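Local coordinates for competence protein PILN (Thermus thermophilus, PDB 4BHQ) that probably helps build the inner-membrane platform that initiates type IV pilus assembly, through a periplasmic domain that pairs with a second copy of itself, at residues R103-L108 and S150-V155; Y56-I61 and R76-R81; E94-G99 and G132-G137; L71-R76 and G110-R115. One frame throughout, in Å; residues are numbered along the deposited sequence.

Interaction 1. Residues R103-L108 and S150-V155; sequences RVEFAL and SARVGV
Two central antiparallel strands put different chemistry on the two faces of their shared sheet. On the face with Glu105 and Arg152, the side chains run alongside each other: Arg152 CD lies 3.9 Å from Glu105 OE1. The charges do not pair directly, since Glu105 OE2 stays 4.6 Å from Arg152 NE and well out of the guanidinium plane. On the other face, the Phe106 ring meets Val155 edge-on, with CE2 3.8 Å from Val155 CG2, and Leu108 crosses Val153 obliquely, CD1 3.9 Å from CG2. Backbone bonds fix this register; Phe106 N reaches Val153 O at 2.8 Å, nearly straight at 174°. At one end a classic beta bulge lets Val155 O accept from both Arg103 N (2.7 Å) and Val104 N (3.1 Å). Further out, Tyr97 and Arg81 bind the Glu105 carboxylate, Glu134 pairs with Arg152, and Phe60 of the second subunit stacks on Phe106. An alanine in place of Glu105 would remove a partner of Tyr97 OH and one of Arg81, and would probably loosen their loop and strand. The chemistry thus implies a charged network on one face, where nearby arginines probably favour an ionised Glu105, and an apolar face opposite, partly meeting the second subunit.

Interaction 2. Residues Y56-I61 and R76-R81; sequences YLAAFI and RSVSAR
The rings of segment 56-61 point out of this contact: Phe60 stacks with Phe106 of the second subunit and also meets Phe125 of that subunit, while Tyr56 packs on Thr156 of the same neighbour. Between helix and strand themselves the meeting is aliphatic. Leu57, with CG anti to its backbone N (chi1 179°), extends its CD2 branch to 3.7 Å from Val78 CG1, and the two side chains cross at about a right angle. The other branch, Val78 CG2, reaches Ile61 CD1 at 4.2 Å and Ala58 CB at the same distance of 4.2 Å. Ala58 is small enough to come right up to the strand backbone, its CB 3.5 Å from Arg76 C and 3.7 Å from Ser77 N. That close approach falls at a classic beta bulge, where Arg76 and Ser77 both face Gln109 of the adjoining strand. No hydrogen bond joins the two segments, and their axes lie 6.5 Å apart at 120°. Val78 also touches Phe106 and Leu108 of its own sheet, so it fills the space between helix and sheet, and Leu57 meets Leu57 of the second subunit. Such geometry is that of a helix laid obliquely over an outer strand of this chain's antiparallel sheet, as in alpha+beta folds, here beside the dimer interface.

Interaction 3. Residues E94-G99 and G132-G137; sequences EGTYDG and GIEFQG
A helix-ending Schellman motif at Gly95 leads into the loop that folds back over strand 131-141, an outer strand of the sheet within this chain. Beyond the motif, Gly99 N bonds to Thr96 O at 3.0 Å and closes a tight turn whose two middle residues, Tyr97 and Asp98, both have left-handed helical backbone angles, as in a type III' turn. Tyr97 carries the contact. With CG anti to its carbonyl carbon (chi1 -58°), it swings the ring alongside the strand backbone: CD1 lies 3.5 Å from Gly132 C, and Ile133 N sits at the ring edge, near its plane. Farther along, CE1 comes to 3.6 Å from Glu134 N, and Glu134 CB packs beside the same ring carbon. One face of the ring is met by Thr96 CG2 of its own loop, offset toward the rim, and that methyl in turn lies near Glu134 OE2 at 4.1 Å. Gly132 is the residue that permits this closeness, because a CB modelled there would fall 2.8 Å from Tyr97 CB, a clash. No direct hydrogen bond spans the segments. A water links them instead, accepting from Tyr97 N at 3.0 Å and donating weakly to Ile133 O at 3.3 Å. The polar tips have partners further into the sheet: Glu134 pairs with Arg152 of the adjacent strand, and Tyr97 OH bonds to Glu105 one strand beyond. Together these features are those of a loop seated on a sheet by one aromatic side chain, coming close to the backbone where the strand carries a glycine.

Interaction 4. Residues L71-R76 and G110-R115; sequences LEVALR and GEALSR
Glu111 leaves the backbone with CG anti to its carbonyl carbon (chi1 -58°), so that CB passes Ala74 O at 3.9 Å and CG stays 4.0 Å from Arg76 NE. At the tip, OE2 accepts from Arg76 NE at 2.8 Å in a salt bridge; the oxygen lies at the guanidinium edge, in its plane, yet NE approaches from above the carboxylate, 79° out of its plane. Arg76 NH2 adds weak bonds to both oxygens, OE1 at 2.9 Å being the shorter. A bend at chi2 of Arg76 (-64°) turns its chain back toward the carboxylate, and Arg144 supplies a second salt-bridge partner for OE2. A glutamine here would remove the negative charge that Arg76 and Arg144 share and would probably weaken this junction of three chain regions. Underneath, Ala74 and Glu111 form a hydrogen-bonded antiparallel pair, with Ala74 N 2.8 Å from Glu111 O, and Leu113 N continues the pairing to Glu72 O at 2.7 Å. On the opposite face Val73 CG2 packs on Ala112 CB at 4.0 Å, beneath helix 115-124. This is the end of an antiparallel strand pair, from which strand 102-112 runs on through the N-cap Ser114 into helix 115-124.

In the fold
From the N terminus, interaction 2 opens first and closes a short loop of 14 residues, bringing helix 53-63 onto strand 73-82. Interaction 4 starts before that loop is closed, so the two cross and share Arg76; it pairs the start of strand 73-82 with the C-terminal end of strand 102-112. Interaction 3 opens next, in the loop after helix 85-93, and interaction 1 opens within strand 102-112. Interactions 1, 3 and 4 all cross one another, whereas 2 lies in series with 1 and 3. Interaction 1 joins the two middle strands, and interaction 3 ties the loop to strand 131-141. Interactions 3 and 4 occupy opposite sides of the chain's centre, their centres about 20 Å apart.

Interaction 1. Residues R103-L108 and S150-V155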
loop_
_atom_site.group_PDB
_atom_site.type_symbol
_atom_site.label_atom_id
_atom_site.label_comp_id
_atom_site.label_asym_id
_atom_site.label_seq_id
_atom_site.Cartn_x
_atom_site.Cartn_y
_atom_site.Cartn_z
ATOM N N ARG A 103 15.144 -7.233 -5.414
ATOM C CA ARG A 103 14.845 -6.661 -6.716
ATOM C C ARG A 103 14.228 -5.224 -6.592
ATOM O O ARG A 103 14.499 -4.325 -7.385
ATOM C CB ARG A 103 13.937 -7.658 -7.422
ATOM C CG ARG A 103 13.595 -7.267 -8.842
ATOM C CD ARG A 103 14.845 -7.294 -9.711
ATOM N NE ARG A 103 14.557 -6.816 -11.061
ATOM C CZ ARG A 103 15.439 -6.246 -11.865
ATOM N NH1 ARG A 103 16.699 -6.065 -11.479
ATOM N NH2 ARG A 103 15.051 -5.849 -13.059
ATOM N N VAL A 104 13.390 -5.036 -5.573
ATOM C CA VAL A 104 12.763 -3.757 -5.338
ATOM C C VAL A 104 12.908 -3.325 -3.863
ATOM O O VAL A 104 12.822 -4.139 -2.954
ATOM C CB VAL A 104 11.258 -3.797 -5.733
ATOM C CG1 VAL A 104 10.533 -2.624 -5.147
ATOM C CG2 VAL A 104 11.137 -3.751 -7.287
ATOM N N GLU A 105 13.124 -2.044 -3.651
ATOM C CA GLU A 105 13.200 -1.540 -2.284
ATOM C C GLU A 105 12.159 -0.467 -2.029
ATOM O O GLU A 105 12.019 0.482 -2.831
ATOM C CB GLU A 105 14.602 -0.914 -2.039
ATOM C CG GLU A 105 14.826 -0.510 -0.611
ATOM C CD GLU A 105 16.259 0.041 -0.394
ATOM O OE1 GLU A 105 16.540 1.156 -0.813
ATOM O OE2 GLU A 105 17.045 -0.677 0.225
ATOM N N PHE A 106 11.494 -0.586 -0.881
ATOM C CA PHE A 106 10.510 0.411 -0.435
ATOM C C PHE A 106 11.090 1.184 0.723
ATOM O O PHE A 106 11.531 0.578 1.691
ATOM C CB PHE A 106 9.234 -0.295 0.047
ATOM C CG PHE A 106 8.440 -0.904 -1.071
ATOM C CD1 PHE A 106 7.526 -0.164 -1.757
ATOM C CD2 PHE A 106 8.595 -2.250 -1.381
ATOM C CE1 PHE A 106 6.752 -0.719 -2.795
ATOM C CE2 PHE A 106 7.821 -2.818 -2.411
ATOM C CZ PHE A 106 6.933 -2.030 -3.137
ATOM N N ALA A 107 11.129 2.501 0.613
ATOM C CA ALA A 107 11.499 3.330 1.767
ATOM C C ALA A 107 10.255 3.861 2.464
ATOM O O ALA A 107 9.374 4.471 1.817
ATOM C CB ALA A 107 12.394 4.483 1.294
ATOM N N LEU A 108 10.186 3.643 3.770
ATOM C CA LEU A 108 8.985 3.869 4.575
ATOM C C LEU A 108 9.206 4.886 5.682
ATOM O O LEU A 108 10.191 4.753 6.476
ATOM C CB LEU A 108 8.550 2.528 5.253
ATOM C CG LEU A 108 8.358 1.276 4.385
ATOM C CD1 LEU A 108 7.858 0.076 5.220
ATOM C CD2 LEU A 108 7.312 1.554 3.254
ATOM N N SER A 150 11.231 4.952 10.777
ATOM C CA SER A 150 11.631 4.751 9.394
ATOM C C SER A 150 12.294 3.447 9.173
ATOM O O SER A 150 12.999 2.891 10.057
ATOM C CB SER A 150 12.517 5.926 8.896
ATOM O OG SER A 150 13.784 5.861 9.510
ATOM N N ALA A 151 12.049 2.909 7.982
ATOM C CA ALA A 151 12.535 1.593 7.621
ATOM C C ALA A 151 12.645 1.477 6.114
ATOM O O ALA A 151 11.951 2.169 5.358
ATOM C CB ALA A 151 11.601 0.484 8.178
ATOM N N ARG A 152 13.485 0.550 5.674
ATOM C CA ARG A 152 13.534 0.135 4.265
ATOM C C ARG A 152 13.119 -1.353 4.196
ATOM O O ARG A 152 13.602 -2.136 4.997
ATOM C CB ARG A 152 14.952 0.340 3.704
ATOM C CG ARG A 152 15.199 1.825 3.373
ATOM C CD ARG A 152 16.697 2.102 2.975
ATOM N NE ARG A 152 17.520 1.684 4.115
ATOM C CZ ARG A 152 18.829 1.812 4.244
ATOM N NH1 ARG A 152 19.554 2.337 3.257
ATOM N NH2 ARG A 152 19.407 1.401 5.383
ATOM N N VAL A 153 12.216 -1.688 3.249
ATOM C CA VAL A 153 11.811 -3.084 3.003
ATOM C C VAL A 153 12.325 -3.565 1.638
ATOM O O VAL A 153 12.059 -2.924 0.613
ATOM C CB VAL A 153 10.271 -3.278 3.124
ATOM C CG1 VAL A 153 9.815 -4.604 2.502
ATOM C CG2 VAL A 153 9.869 -3.249 4.610
ATOM N N GLY A 154 13.029 -4.710 1.618
ATOM C CA GLY A 154 13.519 -5.240 0.348
ATOM C C GLY A 154 12.619 -6.422 -0.081
ATOM O O GLY A 154 12.137 -7.169 0.733
ATOM N N VAL A 155 12.368 -6.521 -1.396
ATOM C CA VAL A 155 11.557 -7.589 -1.952
ATOM C C VAL A 155 12.323 -8.317 -3.054
ATOM O O VAL A 155 12.874 -7.692 -3.961
ATOM C CB VAL A 155 10.226 -7.017 -2.577
ATOM C CG1 VAL A 155 9.233 -8.201 -2.804
ATOM C CG2 VAL A 155 9.637 -5.997 -1.586
#

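Interaction 2. Residues Y56-I61 and R76-R81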
loop_
_atom_site.group_PDB
_atom_site.type_symbol
_atom_site.label_atom_id
_atom_site.label_comp_id
_atom_site.label_asym_id
_atom_site.label_seq_id
_atom_site.Cartn_x
_atom_site.Cartn_y
_atom_site.Cartn_z
ATOM N N TYR A 56 0.374 9.477 -1.786
ATOM C CA TYR A 56 -0.899 8.918 -2.257
ATOM C C TYR A 56 -0.943 7.430 -1.937
ATOM O O TYR A 56 -1.966 6.910 -1.505
ATOM C CB TYR A 56 -1.110 9.158 -3.751
ATOM C CG TYR A 56 -1.508 10.603 -4.117
ATOM C CD1 TYR A 56 -2.790 11.084 -3.847
ATOM C CD2 TYR A 56 -0.603 11.463 -4.743
ATOM C CE1 TYR A 56 -3.196 12.335 -4.205
ATOM C CE2 TYR A 56 -0.968 12.727 -5.130
ATOM C CZ TYR A 56 -2.264 13.171 -4.833
ATOM O OH TYR A 56 -2.620 14.418 -5.191
ATOM N N LEU A 57 0.177 6.736 -2.212
ATOM C CA LEU A 57 0.277 5.306 -1.845
ATOM C C LEU A 57 0.176 5.111 -0.334
ATOM O O LEU A 57 -0.551 4.174 0.131
ATOM C CB LEU A 57 1.597 4.744 -2.413
ATOM C CG LEU A 57 1.954 3.277 -2.143
ATOM C CD1 LEU A 57 0.765 2.396 -2.581
ATOM C CD2 LEU A 57 3.270 2.899 -2.879
ATOM N N ALA A 58 0.864 5.907 0.448
ATOM C CA ALA A 58 0.688 5.736 1.942
ATOM C C ALA A 58 -0.794 5.896 2.331
ATOM O O ALA A 58 -1.312 5.127 3.104
ATOM C CB ALA A 58 1.562 6.793 2.721
ATOM N N ALA A 59 -1.450 6.939 1.796
ATOM C CA ALA A 59 -2.839 7.199 2.128
ATOM C C ALA A 59 -3.738 6.030 1.699
ATOM O O ALA A 59 -4.640 5.635 2.437
ATOM C CB ALA A 59 -3.344 8.503 1.394
ATOM N N PHE A 60 -3.505 5.508 0.505
ATOM C CA PHE A 60 -4.286 4.329 0.014
ATOM C C PHE A 60 -4.131 3.157 0.945
ATOM O O PHE A 60 -5.114 2.503 1.354
ATOM C CB PHE A 60 -3.774 3.926 -1.409
ATOM C CG PHE A 60 -4.316 2.575 -1.865
ATOM C CD1 PHE A 60 -5.699 2.420 -2.162
ATOM C CD2 PHE A 60 -3.496 1.451 -1.879
ATOM C CE1 PHE A 60 -6.218 1.137 -2.505
ATOM C CE2 PHE A 60 -4.006 0.208 -2.227
ATOM C CZ PHE A 60 -5.376 0.054 -2.539
ATOM N N ILE A 61 -2.879 2.862 1.337
ATOM C CA ILE A 61 -2.635 1.756 2.257
ATOM C C ILE A 61 -3.302 1.970 3.615
ATOM O O ILE A 61 -3.901 1.053 4.152
ATOM C CB ILE A 61 -1.130 1.509 2.428
ATOM C CG1 ILE A 61 -0.557 1.023 1.021
ATOM C CG2 ILE A 61 -0.930 0.425 3.534
ATOM C CD1 ILE A 61 0.980 0.949 0.962
ATOM N N ARG A 76 3.172 7.248 6.245
ATOM C CA ARG A 76 3.183 8.628 5.830
ATOM C C ARG A 76 3.875 8.787 4.505
ATOM O O ARG A 76 3.653 9.782 3.753
ATOM C CB ARG A 76 3.908 9.516 6.878
ATOM C CG ARG A 76 3.196 9.492 8.196
ATOM C CD ARG A 76 1.755 10.156 7.950
ATOM N NE ARG A 76 1.003 10.058 9.191
ATOM C CZ ARG A 76 -0.308 9.993 9.261
ATOM N NH1 ARG A 76 -1.042 10.007 8.100
ATOM N NH2 ARG A 76 -0.852 9.994 10.439
ATOM N N SER A 77 4.747 7.837 4.187
ATOM C CA SER A 77 5.420 7.867 2.887
ATOM C C SER A 77 5.847 6.479 2.541
ATOM O O SER A 77 6.397 5.755 3.376
ATOM C CB SER A 77 6.651 8.830 2.922
ATOM O OG SER A 77 7.291 8.780 1.638
ATOM N N VAL A 78 5.556 6.069 1.320
ATOM C CA VAL A 78 6.028 4.776 0.838
ATOM C C VAL A 78 6.607 4.981 -0.560
ATOM O O VAL A 78 5.840 5.162 -1.541
ATOM C CB VAL A 78 4.866 3.758 0.731
ATOM C CG1 VAL A 78 5.391 2.447 0.135
ATOM C CG2 VAL A 78 4.165 3.514 2.107
ATOM N N SER A 79 7.925 4.933 -0.681
ATOM C CA SER A 79 8.575 5.164 -1.986
ATOM C C SER A 79 9.145 3.831 -2.436
ATOM O O SER A 79 9.541 3.016 -1.640
ATOM C CB SER A 79 9.709 6.215 -1.866
ATOM O OG SER A 79 10.929 5.547 -1.520
ATOM N N ALA A 80 9.129 3.557 -3.712
ATOM C CA ALA A 80 9.621 2.296 -4.248
ATOM C C ALA A 80 10.725 2.592 -5.243
ATOM O O ALA A 80 10.716 3.636 -5.879
ATOM C CB ALA A 80 8.455 1.569 -4.942
ATOM N N ARG A 81 11.673 1.666 -5.396
ATOM C CA ARG A 81 12.652 1.817 -6.461
ATOM C C ARG A 81 13.176 0.441 -6.850
ATOM O O ARG A 81 13.234 -0.449 -6.023
ATOM C CB ARG A 81 13.814 2.746 -6.066
ATOM C CG ARG A 81 14.777 2.121 -5.049
ATOM C CD ARG A 81 15.950 3.083 -4.743
ATOM N NE ARG A 81 16.819 2.550 -3.721
ATOM C CZ ARG A 81 18.028 2.067 -3.963
ATOM N NH1 ARG A 81 18.538 2.086 -5.205
ATOM N NH2 ARG A 81 18.700 1.546 -2.977
#

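Interaction 3. Residues E94-G99 and G132-G137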
loop_
_atom_site.group_PDB
_atom_site.type_symbol
_atom_site.label_atom_id
_atom_site.label_comp_id
_atom_site.label_asym_id
_atom_site.label_seq_id
_atom_site.Cartn_x
_atom_site.Cartn_y
_atom_site.Cartn_z
ATOM N N GLU A 94 27.060 -7.441 1.259
ATOM C CA GLU A 94 27.133 -6.666 2.490
ATOM C C GLU A 94 26.300 -7.271 3.624
ATOM O O GLU A 94 26.431 -6.857 4.775
ATOM C CB GLU A 94 26.662 -5.257 2.213
ATOM C CG GLU A 94 26.737 -4.320 3.399
ATOM C CD GLU A 94 26.655 -2.892 2.948
ATOM O OE1 GLU A 94 26.308 -2.698 1.766
ATOM O OE2 GLU A 94 26.949 -1.973 3.762
ATOM N N GLY A 95 25.443 -8.252 3.313
ATOM C CA GLY A 95 24.584 -8.864 4.354
ATOM C C GLY A 95 23.271 -8.155 4.673
ATOM O O GLY A 95 22.488 -8.639 5.471
ATOM N N THR A 96 23.012 -7.010 4.038
ATOM C CA THR A 96 21.738 -6.336 4.198
ATOM C C THR A 96 20.586 -7.287 3.778
ATOM O O THR A 96 20.744 -8.099 2.860
ATOM C CB THR A 96 21.673 -5.027 3.396
ATOM O OG1 THR A 96 22.879 -4.268 3.598
ATOM C CG2 THR A 96 20.523 -4.196 3.901
ATOM N N TYR A 97 19.443 -7.175 4.458
ATOM C CA TYR A 97 18.284 -8.003 4.135
ATOM C C TYR A 97 18.679 -9.486 4.157
ATOM O O TYR A 97 18.222 -10.267 3.307
ATOM C CB TYR A 97 17.707 -7.639 2.749
ATOM C CG TYR A 97 17.285 -6.179 2.591
ATOM C CD1 TYR A 97 16.445 -5.542 3.560
ATOM C CD2 TYR A 97 17.817 -5.418 1.583
ATOM C CE1 TYR A 97 16.084 -4.169 3.424
ATOM C CE2 TYR A 97 17.465 -4.081 1.423
ATOM C CZ TYR A 97 16.578 -3.474 2.338
ATOM O OH TYR A 97 16.303 -2.174 2.101
ATOM N N ASP A 98 19.522 -9.849 5.131
ATOM C CA ASP A 98 19.997 -11.232 5.357
ATOM C C ASP A 98 20.567 -11.842 4.130
ATOM O O ASP A 98 20.369 -13.032 3.901
ATOM C CB ASP A 98 18.891 -12.176 5.858
ATOM C CG ASP A 98 18.483 -11.877 7.298
ATOM O OD1 ASP A 98 19.198 -11.143 8.029
ATOM O OD2 ASP A 98 17.424 -12.377 7.711
ATOM N N GLY A 99 21.199 -11.033 3.299
ATOM C CA GLY A 99 21.828 -11.545 2.085
ATOM C C GLY A 99 20.919 -12.038 0.991
ATOM O O GLY A 99 21.389 -12.554 -0.014
ATOM N N GLY A 132 12.916 -8.646 3.259
ATOM C CA GLY A 132 13.839 -8.315 4.325
ATOM C C GLY A 132 13.444 -6.920 4.779
ATOM O O GLY A 132 12.731 -6.192 4.056
ATOM N N ILE A 133 13.899 -6.532 5.954
ATOM C CA ILE A 133 13.642 -5.169 6.440
ATOM C C ILE A 133 14.921 -4.620 7.081
ATOM O O ILE A 133 15.636 -5.357 7.798
ATOM C CB ILE A 133 12.431 -5.152 7.384
ATOM C CG1 ILE A 133 12.109 -3.710 7.809
ATOM C CG2 ILE A 133 12.659 -6.077 8.594
ATOM C CD1 ILE A 133 10.734 -3.479 8.423
ATOM N N GLU A 134 15.233 -3.362 6.812
ATOM C CA GLU A 134 16.239 -2.665 7.615
ATOM C C GLU A 134 15.588 -1.556 8.382
ATOM O O GLU A 134 15.163 -0.555 7.788
ATOM C CB GLU A 134 17.401 -2.161 6.740
ATOM C CG GLU A 134 18.383 -1.364 7.584
ATOM C CD GLU A 134 19.807 -1.359 7.029
ATOM O OE1 GLU A 134 20.102 -0.515 6.148
ATOM O OE2 GLU A 134 20.615 -2.192 7.523
ATOM N N PHE A 135 15.458 -1.766 9.696
ATOM C CA PHE A 135 14.887 -0.784 10.622
ATOM C C PHE A 135 15.870 0.347 10.880
ATOM O O PHE A 135 16.925 0.098 11.460
ATOM C CB PHE A 135 14.503 -1.537 11.896
ATOM C CG PHE A 135 14.021 -0.617 13.031
ATOM C CD1 PHE A 135 12.973 0.252 12.834
ATOM C CD2 PHE A 135 14.693 -0.618 14.276
ATOM C CE1 PHE A 135 12.519 1.049 13.862
ATOM C CE2 PHE A 135 14.266 0.202 15.296
ATOM C CZ PHE A 135 13.162 1.039 15.086
ATOM N N GLN A 136 15.538 1.592 10.472
ATOM C CA GLN A 136 16.480 2.701 10.593
ATOM C C GLN A 136 16.347 3.371 11.948
ATOM O O GLN A 136 17.299 3.878 12.501
ATOM C CB GLN A 136 16.258 3.770 9.473
ATOM C CG GLN A 136 16.414 3.157 8.064
ATOM C CD GLN A 136 16.000 4.145 6.922
ATOM O OE1 GLN A 136 14.896 4.748 6.949
ATOM N NE2 GLN A 136 16.880 4.299 5.920
ATOM N N GLY A 137 15.140 3.499 12.440
ATOM C CA GLY A 137 14.995 4.186 13.702
ATOM C C GLY A 137 13.532 4.460 14.081
ATOM O O GLY A 137 12.636 4.354 13.259
HETATM O O HOH W 1 18.846 -5.580 6.932
#

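Interaction 4. Residues L71-R76 and G110-R115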
loop_
_atom_site.group_PDB
_atom_site.type_symbol
_atom_site.label_atom_id
_atom_site.label_comp_id
_atom_site.label_asym_id
_atom_site.label_seq_id
_atom_site.Cartn_x
_atom_site.Cartn_y
_atom_site.Cartn_z
ATOM N N LEU A 71 -6.035 1.154 13.203
ATOM C CA LEU A 71 -4.834 1.262 12.366
ATOM C C LEU A 71 -3.609 1.410 13.276
ATOM O O LEU A 71 -3.235 2.530 13.611
ATOM C CB LEU A 71 -4.979 2.497 11.450
ATOM C CG LEU A 71 -3.912 2.710 10.368
ATOM C CD1 LEU A 71 -3.959 1.540 9.392
ATOM C CD2 LEU A 71 -4.209 4.033 9.677
ATOM N N GLU A 72 -2.975 0.319 13.669
ATOM C CA GLU A 72 -1.944 0.442 14.680
ATOM C C GLU A 72 -0.619 0.982 14.131
ATOM O O GLU A 72 0.199 1.472 14.893
ATOM C CB GLU A 72 -1.757 -0.880 15.484
ATOM C CG GLU A 72 -1.372 -2.110 14.648
ATOM C CD GLU A 72 -0.957 -3.309 15.541
ATOM O OE1 GLU A 72 -1.420 -3.358 16.718
ATOM O OE2 GLU A 72 -0.113 -4.139 15.108
ATOM N N VAL A 73 -0.427 0.837 12.833
ATOM C CA VAL A 73 0.666 1.445 12.073
ATOM C C VAL A 73 0.124 2.223 10.877
ATOM O O VAL A 73 -0.562 1.667 9.979
ATOM C CB VAL A 73 1.676 0.407 11.597
ATOM C CG1 VAL A 73 2.702 1.055 10.656
ATOM C CG2 VAL A 73 2.407 -0.192 12.827
ATOM N N ALA A 74 0.386 3.520 10.867
ATOM C CA ALA A 74 -0.025 4.354 9.712
ATOM C C ALA A 74 1.179 4.768 8.920
ATOM O O ALA A 74 2.176 5.273 9.488
ATOM C CB ALA A 74 -0.789 5.567 10.225
ATOM N N LEU A 75 1.118 4.617 7.594
ATOM C CA LEU A 75 2.243 5.049 6.788
ATOM C C LEU A 75 2.061 6.514 6.361
ATOM O O LEU A 75 0.959 6.948 6.075
ATOM C CB LEU A 75 2.462 4.066 5.602
ATOM C CG LEU A 75 2.683 2.593 6.108
ATOM C CD1 LEU A 75 2.680 1.624 4.968
ATOM C CD2 LEU A 75 4.071 2.533 6.784
ATOM N N ARG A 76 3.172 7.248 6.245
ATOM C CA ARG A 76 3.183 8.628 5.830
ATOM C C ARG A 76 3.875 8.787 4.505
ATOM O O ARG A 76 3.653 9.782 3.753
ATOM C CB ARG A 76 3.908 9.516 6.878
ATOM C CG ARG A 76 3.196 9.492 8.196
ATOM C CD ARG A 76 1.755 10.156 7.950
ATOM N NE ARG A 76 1.003 10.058 9.191
ATOM C CZ ARG A 76 -0.308 9.993 9.261
ATOM N NH1 ARG A 76 -1.042 10.007 8.100
ATOM N NH2 ARG A 76 -0.852 9.994 10.439
ATOM N N GLY A 110 6.750 6.212 8.828
ATOM C CA GLY A 110 5.457 5.884 9.430
ATOM C C GLY A 110 5.303 6.250 10.888
ATOM O O GLY A 110 6.181 6.904 11.496
ATOM N N GLU A 111 4.223 5.799 11.468
ATOM C CA GLU A 111 3.836 6.084 12.843
ATOM C C GLU A 111 3.250 4.764 13.348
ATOM O O GLU A 111 2.473 4.135 12.617
ATOM C CB GLU A 111 2.675 7.061 12.912
ATOM C CG GLU A 111 2.926 8.337 12.258
ATOM C CD GLU A 111 1.699 9.174 12.226
ATOM O OE1 GLU A 111 0.599 8.638 12.559
ATOM O OE2 GLU A 111 1.846 10.353 11.890
ATOM N N ALA A 112 3.587 4.412 14.591
ATOM C CA ALA A 112 3.118 3.197 15.237
ATOM C C ALA A 112 2.465 3.608 16.545
ATOM O O ALA A 112 2.994 4.471 17.309
ATOM C CB ALA A 112 4.258 2.225 15.459
ATOM N N LEU A 113 1.286 3.052 16.813
ATOM C CA LEU A 113 0.511 3.392 17.996
ATOM C C LEU A 113 1.269 3.021 19.313
ATOM O O LEU A 113 1.061 3.629 20.347
ATOM C CB LEU A 113 -0.822 2.657 17.957
ATOM C CG LEU A 113 -1.909 2.921 18.993
ATOM C CD1 LEU A 113 -2.320 4.376 19.029
ATOM C CD2 LEU A 113 -3.141 2.041 18.766
ATOM N N SER A 114 2.083 1.990 19.279
ATOM C CA SER A 114 2.760 1.517 20.487
ATOM C C SER A 114 4.050 0.898 20.023
ATOM O O SER A 114 4.198 0.586 18.809
ATOM C CB SER A 114 1.888 0.460 21.199
ATOM O OG SER A 114 1.813 -0.723 20.433
ATOM N N ARG A 115 4.956 0.647 20.967
ATOM C CA ARG A 115 6.255 -0.075 20.727
ATOM C C ARG A 115 5.950 -1.475 20.171
ATOM O O ARG A 115 6.611 -1.975 19.257
ATOM C CB ARG A 115 7.160 -0.166 22.028
ATOM C CG ARG A 115 6.475 -0.644 23.346
ATOM C CD ARG A 115 7.283 -1.337 24.639
ATOM N NE ARG A 115 7.654 -2.824 24.371
ATOM C CZ ARG A 115 6.987 -3.967 24.658
ATOM N NH1 ARG A 115 5.801 -4.200 25.336
ATOM N NH2 ARG A 115 7.571 -4.980 24.141
#